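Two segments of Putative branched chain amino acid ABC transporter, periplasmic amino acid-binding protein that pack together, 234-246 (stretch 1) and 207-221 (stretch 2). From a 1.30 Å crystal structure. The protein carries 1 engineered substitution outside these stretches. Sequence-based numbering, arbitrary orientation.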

# COMPACT_ATOMS: atom_id res chain seq x y z
N GLY A 234 1.68 -14.42 23.50
CA GLY A 234 1.88 -14.65 24.93
C GLY A 234 0.61 -15.03 25.66
O GLY A 234 0.66 -15.78 26.64
N ALA A 235 -0.53 -14.54 25.18
CA ALA A 235 -1.82 -14.79 25.81
C ALA A 235 -2.51 -16.05 25.26
O ALA A 235 -3.54 -16.47 25.78
CB ALA A 235 -2.74 -13.58 25.63
N GLY A 236 -1.94 -16.63 24.22
CA GLY A 236 -2.56 -17.78 23.57
C GLY A 236 -3.88 -17.43 22.91
O GLY A 236 -4.81 -18.24 22.90
N LEU A 237 -3.96 -16.23 22.35
CA LEU A 237 -5.19 -15.75 21.73
C LEU A 237 -5.70 -16.72 20.68
O LEU A 237 -4.94 -17.20 19.84
CB LEU A 237 -4.97 -14.38 21.09
CG LEU A 237 -6.18 -13.75 20.41
CD1 LEU A 237 -7.19 -13.24 21.44
CD2 LEU A 237 -5.74 -12.63 19.47
N LYS A 238 -7.00 -17.02 20.74
CA LYS A 238 -7.61 -17.98 19.82
C LYS A 238 -8.15 -17.34 18.55
O LYS A 238 -8.15 -17.97 17.49
CB LYS A 238 -8.71 -18.77 20.53
CG LYS A 238 -8.18 -19.66 21.64
CD LYS A 238 -9.23 -20.65 22.11
CE LYS A 238 -8.66 -21.62 23.14
NZ LYS A 238 -7.42 -22.29 22.64
N ALA A 239 -8.63 -16.09 18.66
CA ALA A 239 -9.14 -15.37 17.50
C ALA A 239 -8.05 -15.21 16.45
O ALA A 239 -6.86 -15.17 16.78
CB ALA A 239 -9.67 -14.01 17.90
N LYS A 240 -8.46 -15.13 15.19
CA LYS A 240 -7.50 -14.89 14.13
C LYS A 240 -7.59 -13.46 13.63
O LYS A 240 -8.68 -12.90 13.51
CB LYS A 240 -7.69 -15.90 13.00
CG LYS A 240 -7.44 -17.34 13.43
CD LYS A 240 -6.03 -17.53 14.01
CE LYS A 240 -5.85 -18.89 14.67
NZ LYS A 240 -4.50 -18.99 15.30
N PHE A 241 -6.44 -12.85 13.38
CA PHE A 241 -6.39 -11.51 12.84
C PHE A 241 -6.72 -11.51 11.35
O PHE A 241 -6.27 -12.39 10.61
CB PHE A 241 -5.01 -10.89 13.06
CG PHE A 241 -4.72 -10.53 14.50
CD1 PHE A 241 -5.12 -9.31 15.02
CD2 PHE A 241 -4.04 -11.41 15.32
CE1 PHE A 241 -4.85 -8.98 16.34
CE2 PHE A 241 -3.77 -11.08 16.65
CZ PHE A 241 -4.17 -9.87 17.15
N ALA A 242 -7.50 -10.53 10.93
CA ALA A 242 -7.77 -10.30 9.51
C ALA A 242 -7.21 -8.92 9.20
O ALA A 242 -7.68 -7.92 9.74
CB ALA A 242 -9.27 -10.36 9.23
N THR A 243 -6.19 -8.89 8.34
CA THR A 243 -5.32 -7.73 8.27
C THR A 243 -5.06 -7.26 6.85
O THR A 243 -5.33 -7.97 5.87
CB THR A 243 -3.94 -8.05 8.87
OG1 THR A 243 -3.21 -8.91 7.98
CG2 THR A 243 -4.06 -8.69 10.25
N SER A 244 -4.47 -6.07 6.77
CA SER A 244 -3.89 -5.56 5.55
C SER A 244 -2.38 -5.77 5.49
O SER A 244 -1.83 -5.85 4.40
CB SER A 244 -4.19 -4.07 5.40
OG SER A 244 -3.97 -3.37 6.62
N PHE A 245 -1.72 -5.86 6.66
CA PHE A 245 -0.26 -5.74 6.70
C PHE A 245 0.47 -6.84 7.47
O PHE A 245 1.63 -6.67 7.83
CB PHE A 245 0.16 -4.38 7.28
CG PHE A 245 -0.40 -3.20 6.53
CD1 PHE A 245 -0.31 -3.11 5.15
CD2 PHE A 245 -1.02 -2.17 7.21
CE1 PHE A 245 -0.85 -2.02 4.46
CE2 PHE A 245 -1.55 -1.08 6.54
CZ PHE A 245 -1.46 -1.00 5.16
N LEU A 246 -0.18 -7.99 7.68
CA LEU A 246 0.48 -9.03 8.46
C LEU A 246 1.75 -9.57 7.81
O LEU A 246 2.64 -10.06 8.52
CB LEU A 246 -0.48 -10.19 8.77
CG LEU A 246 0.01 -11.18 9.82
CD1 LEU A 246 0.19 -10.52 11.18
CD2 LEU A 246 -0.96 -12.35 9.92
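Stretch 2, residues 207-221: KIQAANVDTVFTGNW

Stretch 2 lies alongside stretch 1 as a parallel β-strand neighbour, and the apolar centre of the contact is built on the two faces of that pairing. On one face, V216 sits against F241, with V216 CG1 3.6 Å from F241 CE1, and V216 CG2 reaches back to A239 CB at 3.9 Å. V216 is in the t rotamer (chi1 -180°); CG1 is the methyl nearer F241 and CG2 the one nearer A239. T218 continues this face: its CG2 lies 3.8 Å from F241 CD1 and 3.9 Å from T243 CG2, so the F241 ring, in the m rotamer, is met obliquely by methyls from two alternate residues of stretch 2. On the other face, the small side chain of A242 fits between T215 and F217, its CB 3.6 Å from T215 CG2 and 3.6 Å from F217 CD1. K240 shares that face, but the end of its long side chain leads away from stretch 2.

The backbone that holds these side chains in register is extended in both segments, 215-218 beside 240-243. The strands run in the same direction, their axes crossing at -31° with a closest approach of 4.4 Å. F241 pairs with V216 (CA to CA 4.6 Å), flanked by K240 with T215 (CA to CA 5.0 Å) and A242 with F217 (CA to CA 4.8 Å). Four hydrogen bonds follow the alternation of a parallel ladder: K240 N to D214 O (3.1 Å), V216 N to K240 O (2.9 Å), A242 N to V216 O (2.8 Å) and T218 N to A242 O (3.1 Å). K240 O, V216 O and A242 O also receive CA-H...O contacts, from T215 CA, F241 CA and F217 CA, each at 3.3 Å. Beyond A242 the ladder loosens; S244 N stands 3.7 Å from T218 O.

Past the strands, stretch 2 continues through G219 and N220 past the CD2 side of the F245 ring. F245 CD2 is 3.3 Å from G219 O and 3.6 Å from N220 O, both carbonyls lying at the ring edge near its plane, while W221 CB approaches the same CD2 at 3.6 Å. The F245 ring and the five-membered ring of W221 are inclined at 77°. Water 3 ties this end together, donating to T218 O and N220 O (2.8 Å from its O to each) and accepting from F245 N (2.9 Å from its O). N220 N bonds back to T218 OG1 at 3.0 Å, bracing the turn.

At the other end, the last part of a helix in stretch 2 packs beside the loop that leads into strand 240-243. L237 CD1 touches I208 CG2 at 4.0 Å and Q209 CG at 3.8 Å; A239 CB rests 3.4 Å from V213 O. N212, with positive phi, leaves the helical conformation before the chain extends. The polar edge is at Q209, where water 2 bridges Q209 NE2 (3.1 Å from its O) and A235 O (2.8 Å from its O), and water 1 adds weak bonds to Q209 NE2 and K238 N.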

# COMPACT_ATOMS: atom_id res chain seq x y z
N LYS A 207 -8.84 -7.15 26.32
CA LYS A 207 -10.13 -6.62 25.85
C LYS A 207 -10.69 -7.46 24.71
O LYS A 207 -11.90 -7.74 24.66
CB LYS A 207 -9.99 -5.16 25.41
N ILE A 208 -9.82 -7.87 23.79
CA ILE A 208 -10.21 -8.73 22.68
C ILE A 208 -10.72 -10.07 23.19
O ILE A 208 -11.76 -10.57 22.75
CB ILE A 208 -9.05 -8.92 21.70
CG1 ILE A 208 -8.75 -7.60 21.00
CG2 ILE A 208 -9.36 -10.01 20.68
CD1 ILE A 208 -7.45 -7.58 20.23
N GLN A 209 -10.02 -10.64 24.17
CA GLN A 209 -10.47 -11.89 24.76
C GLN A 209 -11.86 -11.76 25.40
O GLN A 209 -12.68 -12.67 25.27
CB GLN A 209 -9.44 -12.40 25.77
CG GLN A 209 -8.16 -12.87 25.11
CD GLN A 209 -7.12 -13.33 26.11
OE1 GLN A 209 -6.76 -12.59 27.02
NE2 GLN A 209 -6.64 -14.55 25.95
N ALA A 210 -12.12 -10.64 26.05
CA ALA A 210 -13.41 -10.40 26.72
C ALA A 210 -14.56 -10.35 25.73
O ALA A 210 -15.71 -10.60 26.09
CB ALA A 210 -13.36 -9.11 27.50
N ALA A 211 -14.25 -10.00 24.49
CA ALA A 211 -15.28 -9.80 23.48
C ALA A 211 -15.72 -11.10 22.84
O ALA A 211 -16.72 -11.13 22.12
CB ALA A 211 -14.80 -8.81 22.42
N ASN A 212 -14.97 -12.17 23.09
CA ASN A 212 -15.32 -13.50 22.59
C ASN A 212 -15.54 -13.50 21.08
O ASN A 212 -16.63 -13.81 20.59
CB ASN A 212 -16.54 -14.05 23.33
CG ASN A 212 -16.90 -15.46 22.92
OD1 ASN A 212 -16.03 -16.25 22.55
ND2 ASN A 212 -18.19 -15.78 22.97
N VAL A 213 -14.50 -13.15 20.33
CA VAL A 213 -14.62 -12.98 18.90
C VAL A 213 -13.88 -14.04 18.10
O VAL A 213 -12.96 -14.70 18.59
CB VAL A 213 -14.13 -11.58 18.46
CG1 VAL A 213 -14.99 -10.49 19.11
CG2 VAL A 213 -12.66 -11.38 18.80
N ASP A 214 -14.28 -14.19 16.84
CA ASP A 214 -13.64 -15.13 15.94
C ASP A 214 -12.55 -14.44 15.12
O ASP A 214 -11.54 -15.06 14.75
CB ASP A 214 -14.70 -15.73 15.02
CG ASP A 214 -15.90 -16.24 15.80
OD1 ASP A 214 -15.70 -17.17 16.61
OD2 ASP A 214 -17.02 -15.71 15.64
N THR A 215 -12.75 -13.16 14.85
CA THR A 215 -11.88 -12.41 13.95
C THR A 215 -11.54 -11.07 14.58
O THR A 215 -12.41 -10.42 15.17
CB THR A 215 -12.59 -12.14 12.62
OG1 THR A 215 -13.07 -13.38 12.08
CG2 THR A 215 -11.65 -11.49 11.61
N VAL A 216 -10.28 -10.67 14.45
CA VAL A 216 -9.85 -9.33 14.86
C VAL A 216 -9.39 -8.58 13.61
O VAL A 216 -8.35 -8.90 13.04
CB VAL A 216 -8.69 -9.39 15.87
CG1 VAL A 216 -8.29 -7.97 16.27
CG2 VAL A 216 -9.10 -10.22 17.09
N PHE A 217 -10.18 -7.60 13.17
CA PHE A 217 -9.79 -6.79 12.03
C PHE A 217 -8.83 -5.70 12.46
O PHE A 217 -9.11 -4.97 13.42
CB PHE A 217 -11.01 -6.13 11.40
CG PHE A 217 -11.94 -7.08 10.69
CD1 PHE A 217 -11.59 -7.62 9.45
CD2 PHE A 217 -13.16 -7.43 11.25
CE1 PHE A 217 -12.44 -8.49 8.79
CE2 PHE A 217 -14.01 -8.30 10.59
CZ PHE A 217 -13.66 -8.83 9.37
N THR A 218 -7.71 -5.56 11.75
CA THR A 218 -6.78 -4.48 12.08
C THR A 218 -5.96 -4.05 10.87
O THR A 218 -5.46 -4.89 10.11
CB THR A 218 -5.83 -4.86 13.25
OG1 THR A 218 -4.96 -3.76 13.52
CG2 THR A 218 -4.99 -6.10 12.95
N GLY A 219 -5.83 -2.74 10.73
CA GLY A 219 -4.92 -2.14 9.75
C GLY A 219 -3.57 -1.78 10.35
O GLY A 219 -2.81 -1.04 9.73
N ASN A 220 -3.25 -2.29 11.53
CA ASN A 220 -1.99 -1.94 12.19
C ASN A 220 -0.78 -2.40 11.39
O ASN A 220 -0.86 -3.35 10.59
CB ASN A 220 -1.94 -2.51 13.61
CG ASN A 220 -2.86 -1.78 14.57
OD1 ASN A 220 -3.70 -0.98 14.16
ND2 ASN A 220 -2.68 -2.05 15.86
N TRP A 221 0.34 -1.72 11.60
CA TRP A 221 1.59 -2.06 10.94
C TRP A 221 2.72 -1.57 11.82
O TRP A 221 2.48 -0.92 12.85
CB TRP A 221 1.66 -1.43 9.55
CG TRP A 221 1.44 0.06 9.52
CD1 TRP A 221 0.24 0.70 9.65
CD2 TRP A 221 2.42 1.08 9.32
NE1 TRP A 221 0.42 2.06 9.55
CE2 TRP A 221 1.75 2.32 9.34
CE3 TRP A 221 3.81 1.06 9.11
CZ2 TRP A 221 2.42 3.53 9.17
CZ3 TRP A 221 4.47 2.28 8.95
CH2 TRP A 221 3.77 3.49 8.98
O HOH W 1 -8.42 -16.29 23.65
O HOH W 2 -4.71 -15.64 28.13
O HOH W 3 -2.76 -4.92 9.25